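Local structure of cystathionine beta-lyases/cystathionine gamma-synthases (Corynebacterium glutamicum, 5X5H) at residues S338-P343 with D361-S366; K267-L272 with G304-R309; I327-S332 with A344-Q349. The protein probably catalyses the pyridoxal 5'-phosphate-dependent condensation of O-succinyl-L-homoserine with L-cysteine to give L,L-cystathionine and succinate, a step of methionine biosynthesis. All coordinates share one frame; numbering follows the deposited sequence.

Interaction 1: residues S338-P343 with D361-S366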
ATOM      1  N   SER A 338     -12.922   8.694  18.322  1.00 10.92           N
ATOM      2  CA  SER A 338     -12.648   9.291  19.669  1.00 12.11           C
ATOM      3  C   SER A 338     -11.805   8.342  20.543  1.00 11.73           C
ATOM      4  O   SER A 338     -12.005   7.153  20.592  1.00 12.73           O
ATOM      5  CB  SER A 338     -14.006   9.489  20.379  1.00 11.84           C
ATOM      6  OG  SER A 338     -14.768  10.530  19.760  1.00 12.91           O
ATOM      7  N   LEU A 339     -10.867   8.993  21.234  1.00 10.45           N
ATOM      8  CA  LEU A 339      -9.934   8.280  22.125  1.00 11.34           C
ATOM      9  C   LEU A 339      -9.884   8.978  23.458  1.00 12.10           C
ATOM     10  O   LEU A 339     -10.075  10.169  23.546  1.00 12.53           O
ATOM     11  CB  LEU A 339      -8.524   8.203  21.500  1.00 12.83           C
ATOM     12  CG  LEU A 339      -8.341   7.598  20.111  1.00 13.68           C
ATOM     13  CD1 LEU A 339      -6.820   7.713  19.754  1.00 16.42           C
ATOM     14  CD2 LEU A 339      -8.807   6.186  20.068  1.00 14.18           C
ATOM     15  N   LEU A 340      -9.489   8.201  24.469  1.00 12.38           N
ATOM     16  CA  LEU A 340      -9.141   8.836  25.751  1.00 12.57           C
ATOM     17  C   LEU A 340      -7.952   8.104  26.429  1.00 11.45           C
ATOM     18  O   LEU A 340      -7.693   6.967  26.097  1.00 12.92           O
ATOM     19  CB  LEU A 340     -10.322   9.010  26.731  1.00 12.99           C
ATOM     20  CG  LEU A 340     -10.784   7.764  27.463  1.00 15.31           C
ATOM     21  CD1 LEU A 340     -12.006   8.162  28.329  1.00 17.86           C
ATOM     22  CD2 LEU A 340     -11.187   6.569  26.748  1.00 17.45           C
ATOM     23  N   GLU A 341      -7.300   8.834  27.321  1.00 12.09           N
ATOM     24  CA  GLU A 341      -6.152   8.233  28.028  1.00 13.18           C
ATOM     25  C   GLU A 341      -5.967   8.931  29.356  1.00 15.82           C
ATOM     26  O   GLU A 341      -6.558   9.933  29.645  1.00 14.02           O
ATOM     27  CB  GLU A 341      -4.902   8.310  27.184  1.00 14.33           C
ATOM     28  CG  GLU A 341      -4.404   9.726  26.945  1.00 15.31           C
ATOM     29  CD  GLU A 341      -2.953  10.021  27.288  1.00 19.70           C
ATOM     30  OE1 GLU A 341      -2.249   9.170  27.738  1.00 24.35           O
ATOM     31  OE2 GLU A 341      -2.505  11.162  27.030  1.00 19.87           O
ATOM     32  N   HIS A 342      -5.169   8.308  30.181  1.00 15.27           N
ATOM     33  CA  HIS A 342      -4.744   8.820  31.537  1.00 16.67           C
ATOM     34  C   HIS A 342      -3.273   9.316  31.461  1.00 14.40           C
ATOM     35  O   HIS A 342      -2.336   8.428  31.488  1.00 18.00           O
ATOM     36  CB  HIS A 342      -4.910   7.703  32.451  1.00 17.74           C
ATOM     37  CG  HIS A 342      -4.625   8.056  33.889  1.00 17.03           C
ATOM     38  ND1 HIS A 342      -3.620   7.435  34.633  1.00 20.72           N
ATOM     39  CD2 HIS A 342      -5.255   8.949  34.708  1.00 18.44           C
ATOM     40  CE1 HIS A 342      -3.656   7.955  35.862  1.00 19.37           C
ATOM     41  NE2 HIS A 342      -4.614   8.892  35.929  1.00 19.64           N
ATOM     42  N   PRO A 343      -2.914  10.534  31.170  1.00 18.19           N
ATOM     43  CA  PRO A 343      -1.483  10.931  30.859  1.00 16.94           C
ATOM     44  C   PRO A 343      -0.467  10.587  31.874  1.00 22.04           C
ATOM     45  O   PRO A 343       0.636  10.184  31.486  1.00 19.40           O
ATOM     46  CB  PRO A 343      -1.527  12.417  30.515  1.00 20.28           C
ATOM     47  CG  PRO A 343      -2.970  12.643  30.140  1.00 18.93           C
ATOM     48  CD  PRO A 343      -3.798  11.657  30.898  1.00 17.39           C
ATOM     49  N   ASP A 361      -5.444  12.824  38.567  1.00 16.27           N
ATOM     50  CA  ASP A 361      -6.831  12.845  38.439  1.00 15.61           C
ATOM     51  C   ASP A 361      -7.335  13.285  37.018  1.00 16.97           C
ATOM     52  O   ASP A 361      -8.535  13.454  36.861  1.00 16.65           O
ATOM     53  CB  ASP A 361      -7.455  13.830  39.477  1.00 18.79           C
ATOM     54  CG  ASP A 361      -7.075  15.203  39.344  1.00 21.58           C
ATOM     55  OD1 ASP A 361      -6.527  15.656  38.366  1.00 21.40           O
ATOM     56  OD2 ASP A 361      -7.293  16.076  40.351  1.00 23.86           O
ATOM     57  N   LEU A 362      -6.377  13.391  36.094  1.00 14.97           N
ATOM     58  CA  LEU A 362      -6.597  14.021  34.758  1.00 13.37           C
ATOM     59  C   LEU A 362      -6.766  12.959  33.672  1.00 14.98           C
ATOM     60  O   LEU A 362      -5.998  12.004  33.614  1.00 16.56           O
ATOM     61  CB  LEU A 362      -5.555  15.012  34.417  1.00 13.38           C
ATOM     62  CG  LEU A 362      -5.791  15.856  33.140  1.00 14.76           C
ATOM     63  CD1 LEU A 362      -5.163  17.159  33.194  1.00 15.84           C
ATOM     64  CD2 LEU A 362      -5.226  15.063  31.918  1.00 15.98           C
ATOM     65  N   VAL A 363      -7.839  13.116  32.889  1.00 13.62           N
ATOM     66  CA  VAL A 363      -8.075  12.303  31.655  1.00 13.78           C
ATOM     67  C   VAL A 363      -8.075  13.233  30.481  1.00 14.01           C
ATOM     68  O   VAL A 363      -8.612  14.328  30.523  1.00 15.25           O
ATOM     69  CB  VAL A 363      -9.406  11.578  31.739  1.00 12.40           C
ATOM     70  CG1 VAL A 363      -9.789  10.878  30.396  1.00 14.95           C
ATOM     71  CG2 VAL A 363      -9.361  10.539  32.860  1.00 15.55           C
ATOM     72  N   ARG A 364      -7.361  12.793  29.391  1.00 12.96           N
ATOM     73  CA  ARG A 364      -7.268  13.568  28.160  1.00 13.89           C
ATOM     74  C   ARG A 364      -8.135  12.854  27.140  1.00 12.25           C
ATOM     75  O   ARG A 364      -8.061  11.624  26.961  1.00 12.30           O
ATOM     76  CB  ARG A 364      -5.867  13.640  27.655  1.00 14.61           C
ATOM     77  CG  ARG A 364      -5.646  14.497  26.408  1.00 14.90           C
ATOM     78  CD  ARG A 364      -4.280  14.341  25.771  1.00 16.21           C
ATOM     79  NE  ARG A 364      -4.267  13.124  25.004  1.00 14.82           N
ATOM     80  CZ  ARG A 364      -3.160  12.568  24.554  1.00 16.35           C
ATOM     81  NH1 ARG A 364      -2.023  13.153  24.670  1.00 17.62           N
ATOM     82  NH2 ARG A 364      -3.212  11.509  23.853  1.00 16.47           N
ATOM     83  N   ILE A 365      -9.032  13.648  26.520  1.00 12.15           N
ATOM     84  CA  ILE A 365      -9.966  13.097  25.547  1.00 11.42           C
ATOM     85  C   ILE A 365      -9.766  13.745  24.216  1.00 10.68           C
ATOM     86  O   ILE A 365      -9.712  14.965  24.078  1.00 12.33           O
ATOM     87  CB  ILE A 365     -11.449  13.310  25.939  1.00 12.15           C
ATOM     88  CG1 ILE A 365     -11.663  12.841  27.426  1.00 13.42           C
ATOM     89  CG2 ILE A 365     -12.356  12.564  25.031  1.00 14.23           C
ATOM     90  CD1 ILE A 365     -13.071  13.232  27.910  1.00 16.71           C
ATOM     91  N   SER A 366      -9.568  12.881  23.177  1.00 11.44           N
ATOM     92  CA  SER A 366      -9.553  13.313  21.754  1.00 11.60           C
ATOM     93  C   SER A 366     -10.958  13.053  21.202  1.00 10.55           C
ATOM     94  O   SER A 366     -11.313  11.900  20.949  1.00 11.68           O
ATOM     95  CB  SER A 366      -8.464  12.556  21.021  1.00 11.79           C
ATOM     96  OG  SER A 366      -8.485  12.977  19.615  1.00 12.75           O
TER
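Leu-339 faces Ser-366 and Glu-341 faces Arg-364 as hydrogen-bonded pairs of an antiparallel strand pair, with Leu-340 and Ile-365 the non-hydrogen-bonded pair between them. Each hydrogen-bonded pair is closed by two backbone bonds: Ser-366 N reaches Leu-339 O at 2.8 Å and Leu-339 N returns to Ser-366 O, while Glu-341 N meets Arg-364 O at 2.9 Å and Arg-364 N meets Glu-341 O. At the close pair, Leu-340 CA adds a CA-H...O contact to Arg-364 O at 3.2 Å.

The charged contact lies on the face of Glu-341 and Arg-364. The glutamate carries CG between its own N and carbonyl carbon (chi1 66°), and its chain then bends at chi2, which brings OE2 over the centre of the guanidinium. Glu-341 OE2 lies 3.1 Å from Arg-364 NH1, a salt bridge of charges alone, because no N-H points at an oxygen above the plane. Arg-364 NH1 hydrogen-bonds instead to OD1 of Asn-154, a cofactor-binding residue, while OE2 is also held by Thr-347.

Apolar contacts fill the rest. Leucine, valine and isoleucine suit the other face, which is buried and meets helix 313-323; there Leu-340 CD1 meets Val-363 CG1 at 4.1 Å and Leu-340 CB meets Ile-365 CG1. Beyond the strand end, Pro-343 CG rests on Leu-362 CD2 at 3.8 Å.

The sheet belongs to the smaller C-terminal domain expected of a fold-type I PLP enzyme. Helix 313-323 packs on Leu-340 and Val-363 through Phe-320, Ala-317 and Cys-321. Strand 305-310 flanks 362-366, and strand 328-329 flanks 339-341.

Interaction 2: residues K267-L272 with G304-R309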
ATOM      1  N   LYS A 267     -19.539  20.859  22.625  1.00 12.25           N
ATOM      2  CA  LYS A 267     -20.717  20.321  23.272  1.00 13.94           C
ATOM      3  C   LYS A 267     -20.341  19.400  24.378  1.00 13.33           C
ATOM      4  O   LYS A 267     -20.944  19.374  25.470  1.00 15.80           O
ATOM      5  CB  LYS A 267     -21.681  19.647  22.295  1.00 16.23           C
ATOM      6  CG  LYS A 267     -22.248  20.625  21.321  1.00 18.56           C
ATOM      7  CD  LYS A 267     -23.040  19.959  20.232  1.00 27.79           C
ATOM      8  CE  LYS A 267     -23.373  20.873  19.111  1.00 30.01           C
ATOM      9  NZ  LYS A 267     -23.907  20.027  18.016  1.00 35.55           N
ATOM     10  N   ILE A 268     -19.353  18.534  24.218  1.00 13.17           N
ATOM     11  CA  ILE A 268     -18.908  17.652  25.299  1.00 13.27           C
ATOM     12  C   ILE A 268     -18.294  18.482  26.450  1.00 13.62           C
ATOM     13  O   ILE A 268     -18.543  18.152  27.659  1.00 14.13           O
ATOM     14  CB  ILE A 268     -17.898  16.608  24.805  1.00 15.53           C
ATOM     15  CG1 ILE A 268     -18.555  15.721  23.733  1.00 16.19           C
ATOM     16  CG2 ILE A 268     -17.270  15.816  25.993  1.00 16.57           C
ATOM     17  CD1 ILE A 268     -19.586  14.810  24.307  1.00 17.63           C
ATOM     18  N   ALA A 269     -17.511  19.511  26.178  1.00 13.22           N
ATOM     19  CA  ALA A 269     -16.929  20.337  27.232  1.00 13.69           C
ATOM     20  C   ALA A 269     -18.096  20.980  28.041  1.00 15.07           C
ATOM     21  O   ALA A 269     -17.999  21.050  29.270  1.00 14.81           O
ATOM     22  CB  ALA A 269     -16.064  21.392  26.651  1.00 15.03           C
ATOM     23  N   GLU A 270     -19.095  21.499  27.366  1.00 13.00           N
ATOM     24  CA  GLU A 270     -20.241  22.160  28.066  1.00 15.27           C
ATOM     25  C   GLU A 270     -20.874  21.090  28.884  1.00 16.59           C
ATOM     26  O   GLU A 270     -21.208  21.334  30.110  1.00 15.70           O
ATOM     27  CB  GLU A 270     -21.211  22.714  26.998  1.00 18.71           C
ATOM     28  CG  GLU A 270     -22.547  23.239  27.481  1.00 28.19           C
ATOM     29  CD  GLU A 270     -23.370  23.744  26.279  1.00 31.19           C
ATOM     30  OE1 GLU A 270     -23.945  22.891  25.544  1.00 29.99           O
ATOM     31  OE2 GLU A 270     -23.336  24.981  26.022  1.00 30.92           O
ATOM     32  N   PHE A 271     -21.132  19.880  28.418  1.00 14.50           N
ATOM     33  CA  PHE A 271     -21.808  18.857  29.222  1.00 14.74           C
ATOM     34  C   PHE A 271     -20.933  18.514  30.446  1.00 16.29           C
ATOM     35  O   PHE A 271     -21.436  18.424  31.590  1.00 14.99           O
ATOM     36  CB  PHE A 271     -22.028  17.573  28.405  1.00 15.08           C
ATOM     37  CG  PHE A 271     -22.556  16.481  29.193  1.00 15.40           C
ATOM     38  CD1 PHE A 271     -23.855  16.566  29.664  1.00 19.67           C
ATOM     39  CD2 PHE A 271     -21.885  15.379  29.435  1.00 18.91           C
ATOM     40  CE1 PHE A 271     -24.378  15.530  30.456  1.00 22.51           C
ATOM     41  CE2 PHE A 271     -22.365  14.330  30.240  1.00 21.41           C
ATOM     42  CZ  PHE A 271     -23.650  14.417  30.743  1.00 20.90           C
ATOM     43  N   LEU A 272     -19.638  18.340  30.330  1.00 12.92           N
ATOM     44  CA  LEU A 272     -18.758  17.998  31.429  1.00 13.96           C
ATOM     45  C   LEU A 272     -18.783  19.081  32.454  1.00 14.62           C
ATOM     46  O   LEU A 272     -18.712  18.751  33.666  1.00 15.35           O
ATOM     47  CB  LEU A 272     -17.299  17.675  30.974  1.00 14.55           C
ATOM     48  CG  LEU A 272     -17.140  16.424  30.170  1.00 15.95           C
ATOM     49  CD1 LEU A 272     -15.830  16.544  29.359  1.00 18.90           C
ATOM     50  CD2 LEU A 272     -17.191  15.164  31.047  1.00 17.04           C
ATOM     51  N   GLY A 304     -10.331  20.100  19.116  1.00 11.69           N
ATOM     52  CA  GLY A 304     -10.981  18.870  19.434  1.00 12.89           C
ATOM     53  C   GLY A 304     -10.611  18.138  20.716  1.00 11.16           C
ATOM     54  O   GLY A 304     -11.161  17.072  21.004  1.00 12.68           O
ATOM     55  N   MET A 305      -9.655  18.685  21.435  1.00 10.43           N
ATOM     56  CA  MET A 305      -9.115  18.039  22.643  1.00 11.54           C
ATOM     57  C   MET A 305      -9.777  18.643  23.862  1.00 12.04           C
ATOM     58  O   MET A 305     -10.038  19.824  23.942  1.00 13.31           O
ATOM     59  CB  MET A 305      -7.641  18.268  22.714  1.00 12.75           C
ATOM     60  CG  MET A 305      -6.827  17.619  21.588  1.00 14.76           C
ATOM     61  SD  MET A 305      -7.007  15.900  21.332  1.00 12.96           S
ATOM     62  CE  MET A 305      -6.405  15.306  22.920  1.00 13.74           C
ATOM     63  N   ILE A 306     -10.067  17.779  24.814  1.00 11.75           N
ATOM     64  CA  ILE A 306     -10.584  18.253  26.169  1.00 13.10           C
ATOM     65  C   ILE A 306      -9.817  17.423  27.192  1.00 13.42           C
ATOM     66  O   ILE A 306      -9.701  16.197  27.082  1.00 14.11           O
ATOM     67  CB  ILE A 306     -12.029  17.870  26.300  1.00 13.98           C
ATOM     68  CG1 ILE A 306     -12.900  18.490  25.201  1.00 14.61           C
ATOM     69  CG2 ILE A 306     -12.568  18.297  27.702  1.00 16.13           C
ATOM     70  CD1 ILE A 306     -14.336  18.035  25.198  1.00 15.26           C
ATOM     71  N   SER A 307      -9.385  18.056  28.266  1.00 12.79           N
ATOM     72  CA  SER A 307      -8.934  17.332  29.442  1.00 13.03           C
ATOM     73  C   SER A 307      -9.842  17.607  30.621  1.00 12.46           C
ATOM     74  O   SER A 307     -10.473  18.654  30.645  1.00 13.51           O
ATOM     75  CB  SER A 307      -7.481  17.636  29.770  1.00 13.66           C
ATOM     76  OG  SER A 307      -6.626  16.960  28.791  1.00 14.20           O
ATOM     77  N   VAL A 308      -9.909  16.660  31.483  1.00 13.66           N
ATOM     78  CA  VAL A 308     -10.923  16.663  32.584  1.00 15.40           C
ATOM     79  C   VAL A 308     -10.184  16.202  33.825  1.00 16.25           C
ATOM     80  O   VAL A 308      -9.553  15.180  33.806  1.00 16.94           O
ATOM     81  CB  VAL A 308     -12.016  15.716  32.255  1.00 19.95           C
ATOM     82  CG1 VAL A 308     -13.138  15.786  33.300  1.00 23.45           C
ATOM     83  CG2 VAL A 308     -12.606  15.981  30.856  1.00 24.15           C
ATOM     84  N   ARG A 309     -10.413  16.928  34.924  1.00 15.55           N
ATOM     85  CA  ARG A 309      -9.933  16.494  36.242  1.00 17.00           C
ATOM     86  C   ARG A 309     -11.100  16.078  37.077  1.00 17.66           C
ATOM     87  O   ARG A 309     -12.060  16.829  37.177  1.00 20.98           O
ATOM     88  CB  ARG A 309      -9.139  17.591  36.901  1.00 17.86           C
ATOM     89  CG  ARG A 309      -7.872  18.031  36.175  1.00 19.69           C
ATOM     90  CD  ARG A 309      -6.917  19.007  36.817  1.00 22.57           C
ATOM     91  NE  ARG A 309      -6.448  18.414  38.061  1.00 23.27           N
ATOM     92  CZ  ARG A 309      -5.783  19.048  39.003  1.00 26.58           C
ATOM     93  NH1 ARG A 309      -5.336  20.240  38.779  1.00 28.12           N
ATOM     94  NH2 ARG A 309      -5.510  18.359  40.103  1.00 26.84           N
TER
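Ala-269 and Ile-306 bring the backbones nearest, CA to CA 6.8 Å, as helix segment 267-272 runs almost parallel to strand segment 305-309, the axes 15° apart and 9.4 Å from each other at closest approach.

The strand turns the side chains of Ile-306 and Val-308 toward the helix, whereas Ser-307 between them points away. Ile-306 has CG1 anti to its carbonyl carbon and an extended chi2 of 174°, so CD1 is carried straight out to the helix surface. There Ile-306 CD1 lies 3.6 Å from Ala-269 N, against the backbone itself. Beside it, Ala-269 CB is 4.0 Å from Ile-306 CD1, and Ile-268 CG2 touches the same CD1 at 3.8 Å, the two isoleucine side chains crossing at about a right angle. A residue as small as alanine suits this place, since it lets the tip of Ile-306 come down to the helix. One turn on, Leu-272 points toward the strand, and its CD1 meets two methyls: Val-308 CG2 at 3.6 Å and Ile-306 CG2 at 4.1 Å.

Helix 372-384 continues this layer, with Leu-376 on Ile-268 and Val-379 on Leu-272. On the reverse side of the strand, Ser-307 OG bonds to the carbonyl of Pro-155.

Every side-chain pair across the contact is aliphatic and buried, so it is held by van der Waals packing and exclusion of water. This is ordinary alpha/beta packing: beta-branched residues on the strand meet alanine, isoleucine and leucine of the helix, and shape rather than charge governs the fit.

Interaction 3: residues I327-S332 with A344-Q349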
ATOM      1  N   ILE A 327     -15.850   5.795  22.989  1.00 14.04           N
ATOM      2  CA  ILE A 327     -14.548   6.381  23.113  1.00 14.06           C
ATOM      3  C   ILE A 327     -13.574   5.324  23.558  1.00 15.78           C
ATOM      4  O   ILE A 327     -13.832   4.652  24.591  1.00 17.59           O
ATOM      5  CB  ILE A 327     -14.528   7.570  24.077  1.00 14.53           C
ATOM      6  CG1 ILE A 327     -15.626   8.600  23.695  1.00 15.01           C
ATOM      7  CG2 ILE A 327     -13.217   8.322  24.132  1.00 14.14           C
ATOM      8  CD1 ILE A 327     -15.821   9.694  24.721  1.00 18.01           C
ATOM      9  N   CYS A 328     -12.487   5.137  22.825  1.00 12.89           N
ATOM     10  CA  CYS A 328     -11.580   4.051  23.128  1.00 14.93           C
ATOM     11  C   CYS A 328     -10.393   4.497  23.925  1.00 12.32           C
ATOM     12  O   CYS A 328      -9.709   5.441  23.658  1.00 13.12           O
ATOM     13  CB  CYS A 328     -11.105   3.501  21.773  1.00 14.33           C
ATOM     14  SG  CYS A 328     -10.107   1.959  21.888  1.00 18.24           S
ATOM     15  N   LEU A 329     -10.053   3.639  24.915  1.00 13.78           N
ATOM     16  CA  LEU A 329      -8.810   3.762  25.738  1.00 14.23           C
ATOM     17  C   LEU A 329      -7.579   3.382  24.922  1.00 13.73           C
ATOM     18  O   LEU A 329      -7.356   2.205  24.652  1.00 15.26           O
ATOM     19  CB  LEU A 329      -8.940   2.905  26.978  1.00 14.79           C
ATOM     20  CG  LEU A 329      -7.767   3.158  27.905  1.00 16.38           C
ATOM     21  CD1 LEU A 329      -7.572   4.503  28.503  1.00 17.25           C
ATOM     22  CD2 LEU A 329      -7.893   2.163  29.103  1.00 17.47           C
ATOM     23  N   ALA A 330      -6.827   4.392  24.584  1.00 12.68           N
ATOM     24  CA  ALA A 330      -5.639   4.232  23.747  1.00 14.13           C
ATOM     25  C   ALA A 330      -4.850   5.467  23.751  1.00 15.76           C
ATOM     26  O   ALA A 330      -5.383   6.590  24.002  1.00 15.12           O
ATOM     27  CB  ALA A 330      -6.086   3.902  22.279  1.00 14.39           C
ATOM     28  N   GLU A 331      -3.577   5.422  23.406  1.00 14.60           N
ATOM     29  CA  GLU A 331      -2.741   6.559  23.212  1.00 14.96           C
ATOM     30  C   GLU A 331      -3.053   7.229  21.844  1.00 13.24           C
ATOM     31  O   GLU A 331      -3.774   6.674  21.044  1.00 14.88           O
ATOM     32  CB  GLU A 331      -1.239   6.242  23.393  1.00 18.26           C
ATOM     33  CG  GLU A 331      -0.923   5.753  24.817  1.00 20.34           C
ATOM     34  CD  GLU A 331       0.561   5.545  25.014  1.00 27.45           C
ATOM     35  OE1 GLU A 331       1.113   4.798  24.222  1.00 32.38           O
ATOM     36  OE2 GLU A 331       1.177   6.044  26.003  1.00 31.71           O
ATOM     37  N   SER A 332      -2.503   8.403  21.630  1.00 14.73           N
ATOM     38  CA  SER A 332      -2.677   9.199  20.399  1.00 13.62           C
ATOM     39  C   SER A 332      -3.959   9.992  20.423  1.00 13.96           C
ATOM     40  O   SER A 332      -4.703  10.064  21.383  1.00 15.33           O
ATOM     41  CB  SER A 332      -2.546   8.392  19.123  1.00 14.82           C
ATOM     42  OG  SER A 332      -2.040   9.293  18.044  1.00 16.69           O
ATOM     43  N   ALA A 344      -0.839  10.589  33.132  1.00 21.43           N
ATOM     44  CA  ALA A 344       0.186  10.326  34.189  1.00 19.72           C
ATOM     45  C   ALA A 344       0.780   8.950  34.065  1.00 23.53           C
ATOM     46  O   ALA A 344       1.979   8.796  34.406  1.00 25.91           O
ATOM     47  CB  ALA A 344      -0.476  10.516  35.543  1.00 21.70           C
ATOM     48  N   THR A 345      -0.001   7.976  33.556  1.00 21.31           N
ATOM     49  CA  THR A 345       0.490   6.581  33.451  1.00 20.98           C
ATOM     50  C   THR A 345       0.774   6.233  31.998  1.00 20.87           C
ATOM     51  O   THR A 345       1.335   5.160  31.713  1.00 22.64           O
ATOM     52  CB  THR A 345      -0.517   5.590  34.134  1.00 20.90           C
ATOM     53  OG1 THR A 345      -1.783   5.707  33.491  1.00 26.17           O
ATOM     54  CG2 THR A 345      -0.662   5.880  35.655  1.00 26.80           C
ATOM     55  N   MET A 346       0.460   7.044  31.001  1.00 20.09           N
ATOM     56  CA  MET A 346       0.509   6.623  29.670  1.00 18.03           C
ATOM     57  C   MET A 346       1.369   7.613  28.962  1.00 23.94           C
ATOM     58  O   MET A 346       2.561   7.505  29.086  1.00 22.74           O
ATOM     59  CB  MET A 346      -0.990   6.561  29.078  1.00 19.74           C
ATOM     60  CG  MET A 346      -1.858   5.443  29.674  1.00 17.37           C
ATOM     61  SD  MET A 346      -3.661   5.324  29.293  1.00 20.19           S
ATOM     62  CE  MET A 346      -3.617   4.981  27.490  1.00 19.73           C
ATOM     63  N   THR A 347       0.866   8.610  28.240  1.00 22.21           N
ATOM     64  CA  THR A 347       1.766   9.405  27.325  1.00 23.14           C
ATOM     65  C   THR A 347       2.806  10.267  28.015  1.00 22.51           C
ATOM     66  O   THR A 347       3.817  10.700  27.407  1.00 25.17           O
ATOM     67  CB  THR A 347       0.954  10.384  26.456  1.00 22.86           C
ATOM     68  OG1 THR A 347       0.146  11.214  27.324  1.00 21.71           O
ATOM     69  CG2 THR A 347       0.109   9.599  25.386  1.00 26.33           C
ATOM     70  N   HIS A 348       2.548  10.592  29.319  1.00 21.25           N
ATOM     71  CA  HIS A 348       3.378  11.516  30.053  1.00 21.20           C
ATOM     72  C   HIS A 348       4.022  10.826  31.223  1.00 25.44           C
ATOM     73  O   HIS A 348       4.536  11.522  32.113  1.00 22.77           O
ATOM     74  CB  HIS A 348       2.582  12.786  30.505  1.00 22.49           C
ATOM     75  CG  HIS A 348       2.263  13.705  29.373  1.00 21.38           C
ATOM     76  ND1 HIS A 348       1.413  13.335  28.346  1.00 23.35           N
ATOM     77  CD2 HIS A 348       2.767  14.898  29.038  1.00 22.04           C
ATOM     78  CE1 HIS A 348       1.356  14.308  27.441  1.00 24.94           C
ATOM     79  NE2 HIS A 348       2.184  15.276  27.834  1.00 24.17           N
ATOM     80  N   GLN A 349       4.056   9.495  31.235  1.00 23.38           N
ATOM     81  CA  GLN A 349       4.782   8.822  32.342  1.00 26.88           C
ATOM     82  C   GLN A 349       6.266   9.288  32.356  1.00 26.54           C
ATOM     83  O   GLN A 349       6.837   9.475  33.464  1.00 26.71           O
ATOM     84  CB  GLN A 349       4.643   7.307  32.202  1.00 35.19           C
ATOM     85  CG  GLN A 349       5.616   6.526  33.084  1.00 42.65           C
ATOM     86  CD  GLN A 349       5.244   5.069  33.195  1.00 56.25           C
ATOM     87  OE1 GLN A 349       4.495   4.525  32.367  1.00 65.44           O
ATOM     88  NE2 GLN A 349       5.785   4.416  34.216  1.00 62.79           N
TER
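Glu-331 and Thr-347 slide past one another in opposite directions, aliphatic part against methyl. Thr-347 CG2 lies along the glutamate chain from CB to OE2, 4.0 Å from Glu-331 CG. Glu-331 OE2 ends 3.4 Å from Thr-347 N, at too poor an angle for a hydrogen bond.

Met-346 crosses the glutamate obliquely. Its chain bends at chi3 (65°), turning Met-346 CE back toward the other segment, where it lies 3.9 Å from Glu-331 CG and 4.0 Å from Ala-330 C. Met-346 SD then faces Leu-329 CD1 at 4.1 Å, again obliquely. An unbranched, flexible side chain suits this place, since it must follow leucine, backbone and glutamate in turn.

Thr-347 serves two surfaces. While CG2 faces Glu-331, Thr-347 OG1 receives His-348 ND1 at 2.7 Å, lying near the imidazole plane at its edge; His-348 NE2 bonds to the carbonyl of Asn-154. A type I turn from Met-346 to Gln-349 brings these residues together.

The contact lies at the subunit interface beside the cofactor site, with Thr-347 near Tyr-107 and Asn-154. A bound magnesium ion lies about 4 Å from the nearest atom of the Glu-331 side chain, and OE1 stands close to Glu-51 of the second subunit; a cation there would probably ease that repulsion. The second subunit also packs Ala-42 on Leu-329 and Gln-40 on Met-346. Strand 328-329 is the edge strand of the sheet within this chain, next to 339-341, and Ile-327 packs on helix 372-384.

Overall arrangement
From the N terminus, interaction 2 comes first: helix 254-273 leads through strand 278-282 and helix 292-298 to strand 305-310, which packs against it and closes that loop. Interactions 1 and 3 follow in series with it but cross each other, their segments alternating as 327-332, 338-343, 344-349 and 361-366. Interaction 3 thus folds the loop after strand 339-341 back onto 327-332, and interaction 1 closes when the chain returns as strand 362-366. All three reach one five-stranded sheet. Ile-365 N bonds to Ile-306 O between interactions 1 and 2. Leu-340 N bonds to Cys-328 O between interactions 1 and 3, and both of these contacts touch the second subunit.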